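Local coordinates for oligopeptide ABC transporter OppAIV (Borrelia burgdorferi B31, PDB 4GL8), which probably binds oligopeptides outside the cytoplasmic membrane and delivers them to an ABC transporter for uptake, at residues D433-N445 against Y453-D466. Residues are numbered along the deposited sequence; the frame is centred on the assembly and turned at random.
Sequences DPMTFLSIFQTEN and YSNSEYDELLIKSD
Leu462 points from helix 456-466 into the short helical run 435-438, where its CD1 lies 4.0 Å from Met435 SD and its CD2 4.3 Å from Leu438 CB. Met435 starts with CG anti to its backbone nitrogen (chi1 -172°), then folds at the next two torsions, bringing its methyl to Leu462 and Ser465; a flexible thioether suits this seam, which Leu478 also lines. Tyr458, one turn before Leu462 and with CD2 of that leucine above one ring face, offset toward the rim, lies across Leu438 at about a right angle. A tyrosine fits here because its ring packs against Leu462 and Phe441 CB while its OH donates to Leu438 O at 2.6 Å. That carbonyl also takes Phe441 N, so two donors grip it. Tyr453 CD2 comes to the edge of the Phe441 ring, 4.4 Å from its CD1, and the edge of the tyrosine ring faces Phe441 O; the Phe441 ring also meets that of Phe494.

Farther out, Asp459 holds Thr443 by both carboxylate oxygens: OD1 accepts from Thr443 N at 3.0 Å (N-H...O angle 160°), while OD2 offers its syn lone pair to Thr443 OG1. That hydroxyl accepts from Ser454 OG at 2.7 Å, a relay suited to small hydroxyl residues. A water accepts from Asn455 N and lies near Phe441 O and Asp459 OD1. Asn455 N-caps helix 456-466, OD1 taking Tyr458 N at 2.9 Å while ND2 reaches Asp489. The arrangement is an N-capped helix packed on short helix 435-438 and its following loop, both segments touching helix 471-489, in a family 5 solute-binding protein.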
loop_
_atom_site.group_PDB
_atom_site.type_symbol
_atom_site.label_atom_id
_atom_site.label_comp_id
_atom_site.label_asym_id
_atom_site.label_seq_id
_atom_site.Cartn_x
_atom_site.Cartn_y
_atom_site.Cartn_z
ATOM N N ASP A 433 7.670 -9.402 2.852
ATOM C CA ASP A 433 7.690 -10.755 2.258
ATOM C C ASP A 433 7.001 -10.686 0.892
ATOM O O ASP A 433 5.998 -9.996 0.748
ATOM C CB ASP A 433 7.002 -11.755 3.190
ATOM C CG ASP A 433 7.001 -13.177 2.639
ATOM O OD1 ASP A 433 7.885 -13.959 3.040
ATOM O OD2 ASP A 433 6.115 -13.514 1.800
ATOM N N PRO A 434 7.540 -11.371 -0.121
ATOM C CA PRO A 434 6.921 -11.334 -1.431
ATOM C C PRO A 434 5.409 -11.673 -1.452
ATOM O O PRO A 434 4.720 -11.279 -2.386
ATOM C CB PRO A 434 7.719 -12.376 -2.203
ATOM C CG PRO A 434 8.249 -13.290 -1.147
ATOM C CD PRO A 434 8.644 -12.338 -0.083
ATOM N N MET A 435 4.885 -12.359 -0.445
ATOM C CA MET A 435 3.457 -12.676 -0.442
ATOM C C MET A 435 2.526 -11.452 -0.499
ATOM O O MET A 435 1.400 -11.574 -1.001
ATOM C CB MET A 435 3.070 -13.578 0.736
ATOM C CG MET A 435 1.636 -14.116 0.722
ATOM S SD MET A 435 1.112 -15.128 -0.711
ATOM C CE MET A 435 2.241 -16.477 -0.595
ATOM N N THR A 436 2.970 -10.291 -0.007
ATOM C CA THR A 436 2.113 -9.120 -0.024
ATOM C C THR A 436 1.783 -8.773 -1.477
ATOM O O THR A 436 0.655 -8.400 -1.791
ATOM C CB THR A 436 2.704 -7.905 0.720
ATOM O OG1 THR A 436 1.730 -6.853 0.717
ATOM C CG2 THR A 436 3.939 -7.407 0.054
ATOM N N PHE A 437 2.742 -8.970 -2.371
ATOM C CA PHE A 437 2.484 -8.809 -3.811
ATOM C C PHE A 437 1.778 -9.974 -4.494
ATOM O O PHE A 437 0.880 -9.779 -5.316
ATOM C CB PHE A 437 3.800 -8.554 -4.501
ATOM C CG PHE A 437 4.366 -7.226 -4.179
ATOM C CD1 PHE A 437 5.225 -7.063 -3.099
ATOM C CD2 PHE A 437 3.986 -6.110 -4.921
ATOM C CE1 PHE A 437 5.694 -5.813 -2.780
ATOM C CE2 PHE A 437 4.493 -4.858 -4.617
ATOM C CZ PHE A 437 5.338 -4.709 -3.551
ATOM N N LEU A 438 2.194 -11.193 -4.207
ATOM C CA LEU A 438 1.632 -12.335 -4.927
ATOM C C LEU A 438 0.182 -12.587 -4.505
ATOM O O LEU A 438 -0.642 -13.066 -5.286
ATOM C CB LEU A 438 2.495 -13.560 -4.698
ATOM C CG LEU A 438 3.904 -13.379 -5.243
ATOM C CD1 LEU A 438 4.717 -14.599 -4.862
ATOM C CD2 LEU A 438 3.861 -13.179 -6.755
ATOM N N SER A 439 -0.140 -12.181 -3.294
ATOM C CA SER A 439 -1.480 -12.304 -2.771
ATOM C C SER A 439 -2.587 -11.567 -3.554
ATOM O O SER A 439 -3.731 -12.011 -3.547
ATOM C CB SER A 439 -1.495 -11.766 -1.343
ATOM O OG SER A 439 -2.643 -12.272 -0.730
ATOM N N ILE A 440 -2.266 -10.421 -4.176
ATOM C CA ILE A 440 -3.280 -9.628 -4.873
ATOM C C ILE A 440 -3.761 -10.255 -6.161
ATOM O O ILE A 440 -4.817 -9.909 -6.673
ATOM C CB ILE A 440 -2.854 -8.165 -5.089
ATOM C CG1 ILE A 440 -1.647 -8.080 -6.035
ATOM C CG2 ILE A 440 -2.556 -7.559 -3.722
ATOM C CD1 ILE A 440 -1.277 -6.680 -6.472
ATOM N N PHE A 441 -3.007 -11.219 -6.655
ATOM C CA PHE A 441 -3.428 -12.024 -7.805
ATOM C C PHE A 441 -4.132 -13.350 -7.437
ATOM O O PHE A 441 -4.550 -14.080 -8.346
ATOM C CB PHE A 441 -2.215 -12.245 -8.733
ATOM C CG PHE A 441 -1.742 -10.970 -9.406
ATOM C CD1 PHE A 441 -2.310 -10.543 -10.580
ATOM C CD2 PHE A 441 -0.756 -10.206 -8.844
ATOM C CE1 PHE A 441 -1.886 -9.388 -11.195
ATOM C CE2 PHE A 441 -0.335 -9.043 -9.440
ATOM C CZ PHE A 441 -0.924 -8.622 -10.610
ATOM N N GLN A 442 -4.298 -13.658 -6.142
ATOM C CA GLN A 442 -5.160 -14.781 -5.763
ATOM C C GLN A 442 -6.583 -14.425 -6.133
ATOM O O GLN A 442 -6.992 -13.291 -5.952
ATOM C CB GLN A 442 -5.183 -15.063 -4.262
ATOM C CG GLN A 442 -3.910 -15.564 -3.652
ATOM C CD GLN A 442 -3.969 -15.647 -2.115
ATOM O OE1 GLN A 442 -3.055 -15.201 -1.417
ATOM N NE2 GLN A 442 -5.053 -16.184 -1.595
ATOM N N THR A 443 -7.345 -15.403 -6.594
ATOM C CA THR A 443 -8.698 -15.182 -7.128
ATOM C C THR A 443 -9.517 -14.230 -6.281
ATOM O O THR A 443 -10.141 -13.315 -6.791
ATOM C CB THR A 443 -9.452 -16.538 -7.269
ATOM O OG1 THR A 443 -8.770 -17.340 -8.248
ATOM C CG2 THR A 443 -10.941 -16.330 -7.703
ATOM N N GLU A 444 -9.497 -14.436 -4.975
ATOM C CA GLU A 444 -10.384 -13.688 -4.076
ATOM C C GLU A 444 -9.955 -12.251 -3.830
ATOM O O GLU A 444 -10.733 -11.501 -3.266
ATOM C CB GLU A 444 -10.561 -14.422 -2.728
ATOM C CG GLU A 444 -9.256 -14.841 -2.040
ATOM C CD GLU A 444 -8.596 -16.088 -2.654
ATOM O OE1 GLU A 444 -9.199 -16.736 -3.544
ATOM O OE2 GLU A 444 -7.464 -16.435 -2.253
ATOM N N ASN A 445 -8.735 -11.868 -4.238
ATOM C CA ASN A 445 -8.207 -10.518 -3.916
ATOM C C ASN A 445 -8.015 -9.578 -5.109
ATOM O O ASN A 445 -7.376 -8.527 -4.985
ATOM C CB ASN A 445 -6.858 -10.610 -3.173
ATOM C CG ASN A 445 -6.919 -11.435 -1.883
ATOM O OD1 ASN A 445 -7.789 -11.264 -1.050
ATOM N ND2 ASN A 445 -5.939 -12.291 -1.702
ATOM N N TYR A 453 -9.259 -12.004 -12.631
ATOM C CA TYR A 453 -8.223 -12.986 -12.875
ATOM C C TYR A 453 -8.432 -14.131 -11.895
ATOM O O TYR A 453 -8.729 -13.916 -10.711
ATOM C CB TYR A 453 -6.825 -12.396 -12.740
ATOM C CG TYR A 453 -5.728 -13.435 -12.913
ATOM C CD1 TYR A 453 -5.504 -14.054 -14.129
ATOM C CD2 TYR A 453 -4.925 -13.793 -11.850
ATOM C CE1 TYR A 453 -4.509 -15.010 -14.273
ATOM C CE2 TYR A 453 -3.913 -14.733 -11.988
ATOM C CZ TYR A 453 -3.711 -15.342 -13.199
ATOM O OH TYR A 453 -2.712 -16.300 -13.306
ATOM N N SER A 454 -8.300 -15.351 -12.403
ATOM C CA SER A 454 -8.416 -16.538 -11.577
ATOM C C SER A 454 -7.707 -17.708 -12.220
ATOM O O SER A 454 -8.095 -18.207 -13.258
ATOM C CB SER A 454 -9.885 -16.921 -11.339
ATOM O OG SER A 454 -9.930 -18.091 -10.534
ATOM N N ASN A 455 -6.645 -18.131 -11.581
ATOM C CA ASN A 455 -5.912 -19.284 -12.026
ATOM C C ASN A 455 -5.776 -20.186 -10.808
ATOM O O ASN A 455 -5.097 -19.845 -9.833
ATOM C CB ASN A 455 -4.558 -18.869 -12.583
ATOM C CG ASN A 455 -3.751 -20.055 -13.043
ATOM O OD1 ASN A 455 -3.521 -20.971 -12.282
ATOM N ND2 ASN A 455 -3.337 -20.047 -14.273
ATOM N N SER A 456 -6.473 -21.307 -10.846
ATOM C CA SER A 456 -6.521 -22.181 -9.685
ATOM C C SER A 456 -5.153 -22.826 -9.384
ATOM O O SER A 456 -4.828 -23.038 -8.229
ATOM C CB SER A 456 -7.635 -23.227 -9.852
ATOM O OG SER A 456 -7.264 -24.150 -10.833
ATOM N N GLU A 457 -4.330 -23.072 -10.402
ATOM C CA GLU A 457 -2.987 -23.571 -10.149
ATOM C C GLU A 457 -2.152 -22.557 -9.333
ATOM O O GLU A 457 -1.487 -22.940 -8.361
ATOM C CB GLU A 457 -2.241 -23.947 -11.433
ATOM C CG GLU A 457 -0.739 -24.076 -11.160
ATOM C CD GLU A 457 0.107 -24.564 -12.337
ATOM O OE1 GLU A 457 -0.255 -24.343 -13.521
ATOM O OE2 GLU A 457 1.158 -25.178 -12.056
ATOM N N TYR A 458 -2.193 -21.284 -9.731
ATOM C CA TYR A 458 -1.630 -20.174 -8.939
ATOM C C TYR A 458 -2.149 -20.130 -7.489
ATOM O O TYR A 458 -1.349 -20.120 -6.531
ATOM C CB TYR A 458 -1.903 -18.834 -9.632
ATOM C CG TYR A 458 -1.249 -17.629 -8.994
ATOM C CD1 TYR A 458 -1.930 -16.856 -8.058
ATOM C CD2 TYR A 458 0.007 -17.230 -9.355
ATOM C CE1 TYR A 458 -1.357 -15.741 -7.479
ATOM C CE2 TYR A 458 0.596 -16.107 -8.784
ATOM C CZ TYR A 458 -0.097 -15.367 -7.848
ATOM O OH TYR A 458 0.489 -14.266 -7.280
ATOM N N ASP A 459 -3.473 -20.091 -7.327
ATOM C CA ASP A 459 -4.090 -20.101 -5.995
ATOM C C ASP A 459 -3.519 -21.256 -5.145
ATOM O O ASP A 459 -3.129 -21.052 -3.993
ATOM C CB ASP A 459 -5.610 -20.246 -6.100
ATOM C CG ASP A 459 -6.298 -18.990 -6.663
ATOM O OD1 ASP A 459 -5.678 -17.892 -6.758
ATOM O OD2 ASP A 459 -7.488 -19.103 -7.013
ATOM N N GLU A 460 -3.440 -22.449 -5.740
ATOM C CA GLU A 460 -2.971 -23.634 -5.037
ATOM C C GLU A 460 -1.481 -23.559 -4.709
ATOM O O GLU A 460 -1.071 -24.045 -3.682
ATOM C CB GLU A 460 -3.310 -24.927 -5.825
ATOM C CG GLU A 460 -4.792 -25.292 -5.713
ATOM C CD GLU A 460 -5.254 -26.410 -6.651
ATOM O OE1 GLU A 460 -4.551 -27.458 -6.754
ATOM O OE2 GLU A 460 -6.350 -26.238 -7.261
ATOM N N LEU A 461 -0.672 -22.938 -5.554
ATOM C CA LEU A 461 0.733 -22.751 -5.190
ATOM C C LEU A 461 0.835 -21.840 -3.975
ATOM O O LEU A 461 1.641 -22.102 -3.075
ATOM C CB LEU A 461 1.557 -22.221 -6.363
ATOM C CG LEU A 461 1.847 -23.270 -7.457
ATOM C CD1 LEU A 461 2.343 -22.587 -8.710
ATOM C CD2 LEU A 461 2.877 -24.320 -7.016
ATOM N N LEU A 462 -0.002 -20.807 -3.901
ATOM C CA LEU A 462 0.081 -19.898 -2.753
ATOM C C LEU A 462 -0.310 -20.593 -1.454
ATOM O O LEU A 462 0.361 -20.411 -0.433
ATOM C CB LEU A 462 -0.761 -18.636 -2.946
ATOM C CG LEU A 462 -0.432 -17.741 -4.142
ATOM C CD1 LEU A 462 -0.974 -16.352 -3.924
ATOM C CD2 LEU A 462 1.057 -17.632 -4.434
ATOM N N ILE A 463 -1.376 -21.401 -1.501
ATOM C CA ILE A 463 -1.797 -22.204 -0.340
ATOM C C ILE A 463 -0.620 -23.055 0.094
ATOM O O ILE A 463 -0.306 -23.129 1.267
ATOM C CB ILE A 463 -2.998 -23.149 -0.636
ATOM C CG1 ILE A 463 -4.257 -22.381 -1.096
ATOM C CG2 ILE A 463 -3.396 -23.983 0.597
ATOM C CD1 ILE A 463 -4.680 -21.306 -0.143
ATOM N N LYS A 464 0.042 -23.689 -0.863
ATOM C CA LYS A 464 1.211 -24.538 -0.554
ATOM C C LYS A 464 2.327 -23.785 0.162
ATOM O O LYS A 464 2.901 -24.252 1.157
ATOM C CB LYS A 464 1.789 -25.146 -1.835
ATOM C CG LYS A 464 1.366 -26.574 -2.105
ATOM C CD LYS A 464 2.128 -27.173 -3.299
ATOM C CE LYS A 464 3.582 -27.341 -2.945
ATOM N NZ LYS A 464 4.150 -28.652 -3.397
ATOM N N SER A 465 2.647 -22.614 -0.366
ATOM C CA SER A 465 3.636 -21.785 0.289
ATOM C C SER A 465 3.265 -21.436 1.755
ATOM O O SER A 465 4.165 -21.371 2.586
ATOM C CB SER A 465 3.952 -20.547 -0.546
ATOM O OG SER A 465 3.003 -19.538 -0.390
ATOM N N ASP A 466 1.978 -21.267 2.074
ATOM C CA ASP A 466 1.582 -20.948 3.436
ATOM C C ASP A 466 1.874 -22.102 4.355
ATOM O O ASP A 466 2.129 -21.897 5.543
ATOM C CB ASP A 466 0.087 -20.616 3.567
ATOM C CG ASP A 466 -0.298 -19.313 2.915
ATOM O OD1 ASP A 466 0.554 -18.396 2.835
ATOM O OD2 ASP A 466 -1.483 -19.201 2.497
HETATM O O HOH W 1 -5.596 -16.719 -9.395
#